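Local coordinates for protein probable chaperone (Pseudomonas aeruginosa, PDB 4JMF) that probably acts as a type III secretion chaperone of the CesT family, binding an effector protein before its export, at residues B[35-40]-B[49-54]; B[72-77]-B[85-90]. One frame throughout, in Å; residues are numbered along the deposited sequence.

From the N terminus, the chain passes helix 3-15 and strand 28-32 and then enters the first of two hairpins. Interaction 1 closes it, bringing 49-54 back against 35-40 after a short turn. Interaction 2 closes the second, between 72-77 and 85-90. The two lie in series, neither nested nor crossed, with centres about 9 Å apart. They are joined edge to edge within the sheet because strand 85-92 lies between strands 46-53 and 75-78: Thr51 N lies 2.9 Å from Leu87 O, and Met49 O 2.9 Å from Asn89 N, both probable hydrogen bonds. One antiparallel sheet results, ordered 28-32, 35-41, 46-53, 85-92, 75-78, with helix 98-114 packed against it.

Interaction 1: B[35-40]-B[49-54]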
ATOM      1  N   HIS B  35      13.752  15.868  -3.011  1.00 25.10           N
ATOM      2  CA  HIS B  35      12.603  15.321  -2.285  1.00 25.25           C
ATOM      3  C   HIS B  35      12.765  15.268  -0.762  1.00 25.20           C
ATOM      4  O   HIS B  35      13.646  14.573  -0.236  1.00 23.35           O
ATOM      5  CB  HIS B  35      12.300  13.931  -2.827  1.00 24.83           C
ATOM      6  CG  HIS B  35      12.209  13.890  -4.319  1.00 27.92           C
ATOM      7  ND1 HIS B  35      11.183  14.494  -5.018  1.00 23.66           N
ATOM      8  CD2 HIS B  35      13.024  13.333  -5.247  1.00 24.81           C
ATOM      9  CE1 HIS B  35      11.369  14.306  -6.313  1.00 26.31           C
ATOM     10  NE2 HIS B  35      12.479  13.605  -6.478  1.00 28.84           N
ATOM     11  N   LEU B  36      11.905  15.995  -0.053  1.00 22.69           N
ATOM     12  CA  LEU B  36      11.849  15.894   1.402  1.00 21.13           C
ATOM     13  C   LEU B  36      10.907  14.735   1.753  1.00 23.62           C
ATOM     14  O   LEU B  36       9.718  14.773   1.404  1.00 22.69           O
ATOM     15  CB  LEU B  36      11.354  17.206   2.016  1.00 17.06           C
ATOM     16  CG  LEU B  36      11.213  17.289   3.541  1.00 23.03           C
ATOM     17  CD1 LEU B  36      12.572  17.186   4.232  1.00 21.05           C
ATOM     18  CD2 LEU B  36      10.510  18.557   3.956  1.00 19.11           C
ATOM     19  N   CYS B  37      11.451  13.704   2.412  1.00 19.45           N
ATOM     20  CA  CYS B  37      10.702  12.505   2.765  1.00 20.10           C
ATOM     21  C   CYS B  37      10.607  12.338   4.277  1.00 21.58           C
ATOM     22  O   CYS B  37      11.551  12.658   5.003  1.00 24.95           O
ATOM     23  CB  CYS B  37      11.384  11.274   2.171  1.00 18.67           C
ATOM     24  SG  CYS B  37      11.674  11.369   0.399  1.00 23.52           S
ATOM     25  N   HIS B  38       9.471  11.827   4.743  1.00 17.87           N
ATOM     26  CA  HIS B  38       9.227  11.638   6.174  1.00 21.31           C
ATOM     27  C   HIS B  38       8.974  10.157   6.480  1.00 20.91           C
ATOM     28  O   HIS B  38       8.431   9.439   5.637  1.00 18.58           O
ATOM     29  CB  HIS B  38       8.010  12.459   6.622  1.00 17.33           C
ATOM     30  CG  HIS B  38       7.977  13.843   6.055  1.00 21.34           C
ATOM     31  ND1 HIS B  38       8.648  14.901   6.633  1.00 19.93           N
ATOM     32  CD2 HIS B  38       7.362  14.342   4.956  1.00 20.15           C
ATOM     33  CE1 HIS B  38       8.446  15.992   5.913  1.00 22.41           C
ATOM     34  NE2 HIS B  38       7.669  15.682   4.892  1.00 24.23           N
ATOM     35  N   LEU B  39       9.353   9.723   7.685  1.00 16.49           N
ATOM     36  CA  LEU B  39       9.220   8.333   8.097  1.00 20.30           C
ATOM     37  C   LEU B  39       8.540   8.352   9.440  1.00 20.36           C
ATOM     38  O   LEU B  39       8.855   9.196  10.277  1.00 18.90           O
ATOM     39  CB  LEU B  39      10.594   7.683   8.282  1.00 20.36           C
ATOM     40  CG  LEU B  39      11.709   8.087   7.326  1.00 27.67           C
ATOM     41  CD1 LEU B  39      13.042   7.435   7.755  1.00 30.45           C
ATOM     42  CD2 LEU B  39      11.357   7.698   5.936  1.00 19.57           C
ATOM     43  N   ALA B  40       7.608   7.433   9.656  1.00 15.85           N
ATOM     44  CA  ALA B  40       6.951   7.362  10.947  1.00 19.97           C
ATOM     45  C   ALA B  40       6.459   5.958  11.165  1.00 21.42           C
ATOM     46  O   ALA B  40       6.205   5.237  10.205  1.00 19.61           O
ATOM     47  CB  ALA B  40       5.771   8.338  10.993  1.00 24.03           C
ATOM     48  N   MET B  49       6.372   5.750   4.881  1.00 14.00           N
ATOM     49  CA  MET B  49       7.247   6.753   4.277  1.00 15.34           C
ATOM     50  C   MET B  49       6.420   7.617   3.345  1.00 17.05           C
ATOM     51  O   MET B  49       5.590   7.102   2.588  1.00 16.35           O
ATOM     52  CB  MET B  49       8.363   6.096   3.458  1.00 13.29           C
ATOM     53  CG  MET B  49       9.256   5.149   4.237  1.00 14.01           C
ATOM     54  SD  MET B  49      10.673   4.717   3.224  1.00 17.45           S
ATOM     55  CE  MET B  49      11.559   3.594   4.302  1.00 15.33           C
ATOM     56  N   PHE B  50       6.648   8.925   3.363  1.00 17.19           N
ATOM     57  CA  PHE B  50       5.875   9.773   2.459  1.00 18.62           C
ATOM     58  C   PHE B  50       6.571  11.072   2.127  1.00 20.57           C
ATOM     59  O   PHE B  50       7.489  11.496   2.832  1.00 19.10           O
ATOM     60  CB  PHE B  50       4.467  10.045   3.025  1.00 17.73           C
ATOM     61  CG  PHE B  50       4.468  10.729   4.369  1.00 21.14           C
ATOM     62  CD1 PHE B  50       4.250  12.096   4.468  1.00 18.58           C
ATOM     63  CD2 PHE B  50       4.656   9.998   5.539  1.00 19.82           C
ATOM     64  CE1 PHE B  50       4.239  12.725   5.720  1.00 21.53           C
ATOM     65  CE2 PHE B  50       4.646  10.618   6.791  1.00 16.95           C
ATOM     66  CZ  PHE B  50       4.437  11.980   6.877  1.00 23.92           C
ATOM     67  N   THR B  51       6.119  11.704   1.046  1.00 19.16           N
ATOM     68  CA  THR B  51       6.656  12.990   0.655  1.00 18.80           C
ATOM     69  C   THR B  51       5.484  13.876   0.214  1.00 22.41           C
ATOM     70  O   THR B  51       4.544  13.407  -0.446  1.00 18.28           O
ATOM     71  CB  THR B  51       7.729  12.812  -0.454  1.00 18.31           C
ATOM     72  OG1 THR B  51       8.317  14.069  -0.803  1.00 20.13           O
ATOM     73  CG2 THR B  51       7.142  12.154  -1.688  1.00 18.36           C
ATOM     74  N   ARG B  52       5.516  15.141   0.621  1.00 21.83           N
ATOM     75  CA  ARG B  52       4.447  16.076   0.274  1.00 21.85           C
ATOM     76  C   ARG B  52       4.717  16.653  -1.105  1.00 23.79           C
ATOM     77  O   ARG B  52       5.802  17.180  -1.367  1.00 25.83           O
ATOM     78  CB  ARG B  52       4.370  17.197   1.315  1.00 23.74           C
ATOM     79  CG  ARG B  52       3.323  18.270   1.050  1.00 25.83           C
ATOM     80  CD  ARG B  52       3.955  19.561   0.545  1.00 24.20           C
ATOM     81  NE  ARG B  52       2.982  20.650   0.412  1.00 30.02           N
ATOM     82  CZ  ARG B  52       3.277  21.862  -0.058  1.00 30.71           C
ATOM     83  NH1 ARG B  52       4.517  22.147  -0.451  1.00 27.15           N
ATOM     84  NH2 ARG B  52       2.331  22.785  -0.153  1.00 27.89           N
ATOM     85  N   LEU B  53       3.752  16.513  -2.003  1.00 26.41           N
ATOM     86  CA  LEU B  53       3.879  17.086  -3.337  1.00 26.90           C
ATOM     87  C   LEU B  53       3.085  18.386  -3.389  1.00 30.76           C
ATOM     88  O   LEU B  53       2.447  18.782  -2.401  1.00 27.36           O
ATOM     89  CB  LEU B  53       3.341  16.110  -4.383  1.00 28.88           C
ATOM     90  CG  LEU B  53       3.957  14.708  -4.363  1.00 31.43           C
ATOM     91  CD1 LEU B  53       3.286  13.821  -5.393  1.00 30.22           C
ATOM     92  CD2 LEU B  53       5.466  14.754  -4.609  1.00 29.52           C
ATOM     93  N   GLU B  54       3.128  19.063  -4.530  1.00 35.01           N
ATOM     94  CA  GLU B  54       2.244  20.205  -4.743  1.00 34.06           C
ATOM     95  C   GLU B  54       1.087  19.794  -5.650  1.00 33.16           C
ATOM     96  O   GLU B  54       0.075  19.265  -5.165  1.00 31.69           O
ATOM     97  CB  GLU B  54       3.021  21.427  -5.268  1.00 29.45           C
ATOM     98  CG  GLU B  54       3.895  22.066  -4.180  1.00 33.53           C
ATOM     99  CD  GLU B  54       4.762  23.226  -4.662  1.00 39.81           C
ATOM    100  OE1 GLU B  54       4.399  23.882  -5.665  1.00 42.67           O
ATOM    101  OE2 GLU B  54       5.816  23.483  -4.024  1.00 38.81           O
TER
HETATM  102  O   HOH W   1       8.991  15.700  -3.045  1.00 30.28           O
HETATM  103  O   HOH W   2       7.584  16.220   2.165  1.00 20.49           O
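His38 and Phe50 form the hydrogen-bonded pair of an antiparallel contact between strands 35-41 and 46-53, which make a hairpin inside the sheet. The evidence is two reciprocal backbone bonds: His38 N to Phe50 O at 2.8 Å and Phe50 N to His38 O at 2.9 Å. Their side chains share a face, where His38 CB sits over the Phe50 ring, offset toward its rim, in a CH-pi contact. The ring planes are inclined by 37°, and His38 CD2 comes 3.6 Å from Phe50 CE1. On this side the chain of another protein packs against both residues. In this CesT-type chaperone fold the other sheet face meets the helices: Leu39 CD2 touches Met49 CG at 3.7 Å, the two side chains running side by side, Leu39 against helix 3-15 and Met49 against helix 98-114.

Toward Leu36 the pairing opens, with Leu36 O 4.3 Å from Arg52 N. Thr51 OG1, anti to its backbone N (chi1 -177°), donates instead to Leu36 O at 2.7 Å from above the carbonyl plane, 44° out of it. A water also donates to Leu36 O, accepts from Arg52 N and meets His38 NE2 at 2.8 Å, while Ser29 OG bonds His38 ND1. A second water joins Thr51 OG1 to His35 ND1 in the plane of that imidazole, whose NE2 bonds Glu113.

Interaction 2: B[72-77]-B[85-90]; sequences CKPILG and RLLWNR
Ile75 N donates to Trp88 O at 2.7 Å, the shortest polar bond between 72-77 and 85-90, with an N-H...O angle of 164°. Trp88 N returns a bond to Ile75 O at 2.8 Å, and Gly77 and Leu86 repeat the reciprocal pattern two residues along, Gly77 N to Leu86 O at 3.0 Å and Leu86 N to Gly77 O. These two hydrogen-bonded pairs flank the non-hydrogen-bonded pair Leu76-Leu87, the pattern of antiparallel pairing; strands 75-78 and 85-92, consecutive in the chain, so make a hairpin.

Trp88 holds CG between its backbone N and carbonyl carbon (chi1 62°), and the indole lies alongside Ile75. Ile75 CB stands 3.4 Å above the indole plane, offset toward the rim, making a CH-pi contact with the five-membered ring; Ile75 CG2 reaches toward Trp88 NE1 (3.7 Å) and CZ2. The indole NE1 bonds Asn65 O of the second subunit, and Phe67 of that subunit meets the Trp88 ring edge-to-face. Ile75 also packs on Ile75 of the second subunit, so this face of the hairpin belongs to the dimer interface.

Ahead of strand 75-78, in the loop leading into it, Cys72 O accepts from Asn89 ND2 at 2.8 Å and lies 13° out of the amide plane. Gln104 NE2 bonds the OD1 of that amide, fixing both its ends. On the face of Leu76 and Leu87, Pro74 CB meets Leu87 CG at 3.9 Å. Here Pro74 and Cys72 pack on helix 98-114, while strand 46-53 pairs with the other edge of strand 85-92, leaving 75-78 outermost within the chain.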
ATOM      1  N   CYS B  72       5.860  -1.926  -2.471  1.00 16.15           N
ATOM      2  CA  CYS B  72       6.381  -0.613  -2.088  1.00 19.27           C
ATOM      3  C   CYS B  72       6.068   0.471  -3.115  1.00 17.47           C
ATOM      4  O   CYS B  72       6.483   1.626  -2.945  1.00 15.76           O
ATOM      5  CB  CYS B  72       7.894  -0.673  -1.853  1.00 17.53           C
ATOM      6  SG  CYS B  72       8.357  -1.689  -0.427  1.00 21.51           S
ATOM      7  N   LYS B  73       5.372   0.108  -4.192  1.00 17.86           N
ATOM      8  CA  LYS B  73       4.963   1.131  -5.172  1.00 17.54           C
ATOM      9  C   LYS B  73       4.086   2.103  -4.404  1.00 19.50           C
ATOM     10  O   LYS B  73       3.141   1.684  -3.728  1.00 16.28           O
ATOM     11  CB  LYS B  73       4.165   0.528  -6.324  1.00 20.53           C
ATOM     12  CG  LYS B  73       3.629   1.587  -7.293  1.00 20.79           C
ATOM     13  CD  LYS B  73       2.680   0.978  -8.306  1.00 18.44           C
ATOM     14  CE  LYS B  73       2.187   2.053  -9.285  1.00 19.25           C
ATOM     15  NZ  LYS B  73       1.282   1.490 -10.327  1.00 20.32           N
ATOM     16  N   PRO B  74       4.427   3.397  -4.447  1.00 17.05           N
ATOM     17  CA  PRO B  74       3.701   4.323  -3.572  1.00 18.95           C
ATOM     18  C   PRO B  74       2.327   4.705  -4.110  1.00 20.45           C
ATOM     19  O   PRO B  74       1.998   4.477  -5.279  1.00 18.48           O
ATOM     20  CB  PRO B  74       4.616   5.554  -3.522  1.00 15.30           C
ATOM     21  CG  PRO B  74       5.380   5.494  -4.803  1.00 18.47           C
ATOM     22  CD  PRO B  74       5.514   4.056  -5.189  1.00 16.23           C
ATOM     23  N   ILE B  75       1.535   5.300  -3.225  1.00 22.10           N
ATOM     24  CA  ILE B  75       0.160   5.658  -3.502  1.00 18.81           C
ATOM     25  C   ILE B  75       0.095   7.180  -3.420  1.00 21.47           C
ATOM     26  O   ILE B  75       0.813   7.776  -2.621  1.00 21.41           O
ATOM     27  CB  ILE B  75      -0.745   5.064  -2.408  1.00 19.78           C
ATOM     28  CG1 ILE B  75      -0.524   3.560  -2.299  1.00 23.51           C
ATOM     29  CG2 ILE B  75      -2.217   5.399  -2.640  1.00 19.20           C
ATOM     30  CD1 ILE B  75      -0.708   2.853  -3.580  1.00 28.11           C
ATOM     31  N   LEU B  76      -0.747   7.818  -4.232  1.00 19.46           N
ATOM     32  CA  LEU B  76      -0.877   9.275  -4.169  1.00 22.93           C
ATOM     33  C   LEU B  76      -2.269   9.656  -3.681  1.00 22.88           C
ATOM     34  O   LEU B  76      -3.262   9.423  -4.369  1.00 18.57           O
ATOM     35  CB  LEU B  76      -0.601   9.915  -5.532  1.00 22.52           C
ATOM     36  CG  LEU B  76      -0.633  11.443  -5.577  1.00 25.20           C
ATOM     37  CD1 LEU B  76       0.261  11.994  -4.484  1.00 26.54           C
ATOM     38  CD2 LEU B  76      -0.166  11.955  -6.919  1.00 27.19           C
ATOM     39  N   GLY B  77      -2.341  10.231  -2.489  1.00 19.57           N
ATOM     40  CA  GLY B  77      -3.623  10.539  -1.882  1.00 21.52           C
ATOM     41  C   GLY B  77      -3.638  11.961  -1.357  1.00 22.33           C
ATOM     42  O   GLY B  77      -2.670  12.717  -1.534  1.00 20.52           O
ATOM     43  N   ARG B  85      -1.391  17.036  -0.627  1.00 20.62           N
ATOM     44  CA  ARG B  85      -1.260  15.825  -1.425  1.00 22.00           C
ATOM     45  C   ARG B  85       0.018  15.082  -1.035  1.00 20.25           C
ATOM     46  O   ARG B  85       1.113  15.655  -1.047  1.00 19.68           O
ATOM     47  CB  ARG B  85      -1.297  16.184  -2.915  1.00 22.84           C
ATOM     48  CG  ARG B  85      -2.624  16.902  -3.286  1.00 29.81           C
ATOM     49  CD  ARG B  85      -2.679  17.452  -4.707  1.00 27.55           C
ATOM     50  NE  ARG B  85      -2.803  16.421  -5.742  1.00 28.96           N
ATOM     51  CZ  ARG B  85      -1.781  15.924  -6.440  1.00 34.35           C
ATOM     52  NH1 ARG B  85      -0.540  16.337  -6.207  1.00 31.34           N
ATOM     53  NH2 ARG B  85      -1.993  15.006  -7.381  1.00 32.42           N
ATOM     54  N   LEU B  86      -0.129  13.811  -0.670  1.00 18.52           N
ATOM     55  CA  LEU B  86       0.992  13.038  -0.120  1.00 20.58           C
ATOM     56  C   LEU B  86       1.191  11.755  -0.914  1.00 18.73           C
ATOM     57  O   LEU B  86       0.238  10.984  -1.125  1.00 20.60           O
ATOM     58  CB  LEU B  86       0.744  12.699   1.354  1.00 15.73           C
ATOM     59  CG  LEU B  86       0.454  13.823   2.355  1.00 23.02           C
ATOM     60  CD1 LEU B  86       0.290  13.255   3.758  1.00 21.52           C
ATOM     61  CD2 LEU B  86       1.553  14.883   2.347  1.00 18.31           C
ATOM     62  N   LEU B  87       2.421  11.541  -1.374  1.00 18.72           N
ATOM     63  CA  LEU B  87       2.811  10.289  -2.028  1.00 19.71           C
ATOM     64  C   LEU B  87       3.410   9.412  -0.921  1.00 16.95           C
ATOM     65  O   LEU B  87       4.294   9.860  -0.204  1.00 15.25           O
ATOM     66  CB  LEU B  87       3.866  10.588  -3.095  1.00 16.77           C
ATOM     67  CG  LEU B  87       4.387   9.462  -3.972  1.00 18.94           C
ATOM     68  CD1 LEU B  87       3.289   9.042  -4.913  1.00 15.77           C
ATOM     69  CD2 LEU B  87       5.615   9.920  -4.756  1.00 21.16           C
ATOM     70  N   TRP B  88       2.925   8.182  -0.760  1.00 15.58           N
ATOM     71  CA  TRP B  88       3.293   7.397   0.417  1.00 15.23           C
ATOM     72  C   TRP B  88       3.357   5.917   0.141  1.00 19.41           C
ATOM     73  O   TRP B  88       2.694   5.404  -0.772  1.00 16.63           O
ATOM     74  CB  TRP B  88       2.292   7.626   1.556  1.00 14.61           C
ATOM     75  CG  TRP B  88       0.889   7.191   1.217  1.00 16.60           C
ATOM     76  CD1 TRP B  88      -0.054   7.919   0.539  1.00 18.85           C
ATOM     77  CD2 TRP B  88       0.269   5.934   1.534  1.00 19.14           C
ATOM     78  NE1 TRP B  88      -1.224   7.200   0.427  1.00 19.26           N
ATOM     79  CE2 TRP B  88      -1.050   5.975   1.023  1.00 18.89           C
ATOM     80  CE3 TRP B  88       0.699   4.776   2.201  1.00 16.52           C
ATOM     81  CZ2 TRP B  88      -1.943   4.905   1.160  1.00 16.51           C
ATOM     82  CZ3 TRP B  88      -0.193   3.711   2.340  1.00 21.72           C
ATOM     83  CH2 TRP B  88      -1.502   3.786   1.820  1.00 21.75           C
ATOM     84  N   ASN B  89       4.152   5.219   0.948  1.00 15.53           N
ATOM     85  CA  ASN B  89       4.063   3.763   0.968  1.00 14.86           C
ATOM     86  C   ASN B  89       4.231   3.254   2.391  1.00 15.35           C
ATOM     87  O   ASN B  89       4.492   4.045   3.303  1.00 15.68           O
ATOM     88  CB  ASN B  89       5.014   3.109  -0.043  1.00 14.36           C
ATOM     89  CG  ASN B  89       6.475   3.434   0.217  1.00 16.21           C
ATOM     90  OD1 ASN B  89       6.855   3.881   1.309  1.00 15.94           O
ATOM     91  ND2 ASN B  89       7.312   3.191  -0.791  1.00 16.64           N
ATOM     92  N   ARG B  90       4.030   1.959   2.607  1.00 16.05           N
ATOM     93  CA  ARG B  90       4.078   1.426   3.967  1.00 16.03           C
ATOM     94  C   ARG B  90       4.494  -0.034   3.970  1.00 19.26           C
ATOM     95  O   ARG B  90       4.096  -0.800   3.086  1.00 17.20           O
ATOM     96  CB  ARG B  90       2.718   1.567   4.653  1.00 19.35           C
ATOM     97  CG  ARG B  90       2.682   0.935   6.042  1.00 20.66           C
ATOM     98  CD  ARG B  90       1.640   1.595   6.912  1.00 22.73           C
ATOM     99  NE  ARG B  90       0.362   1.507   6.277  1.00 26.59           N
ATOM    100  CZ  ARG B  90      -0.650   2.347   6.452  1.00 27.09           C
ATOM    101  NH1 ARG B  90      -0.587   3.393   7.289  1.00 20.16           N
ATOM    102  NH2 ARG B  90      -1.741   2.106   5.762  1.00 18.23           N
TER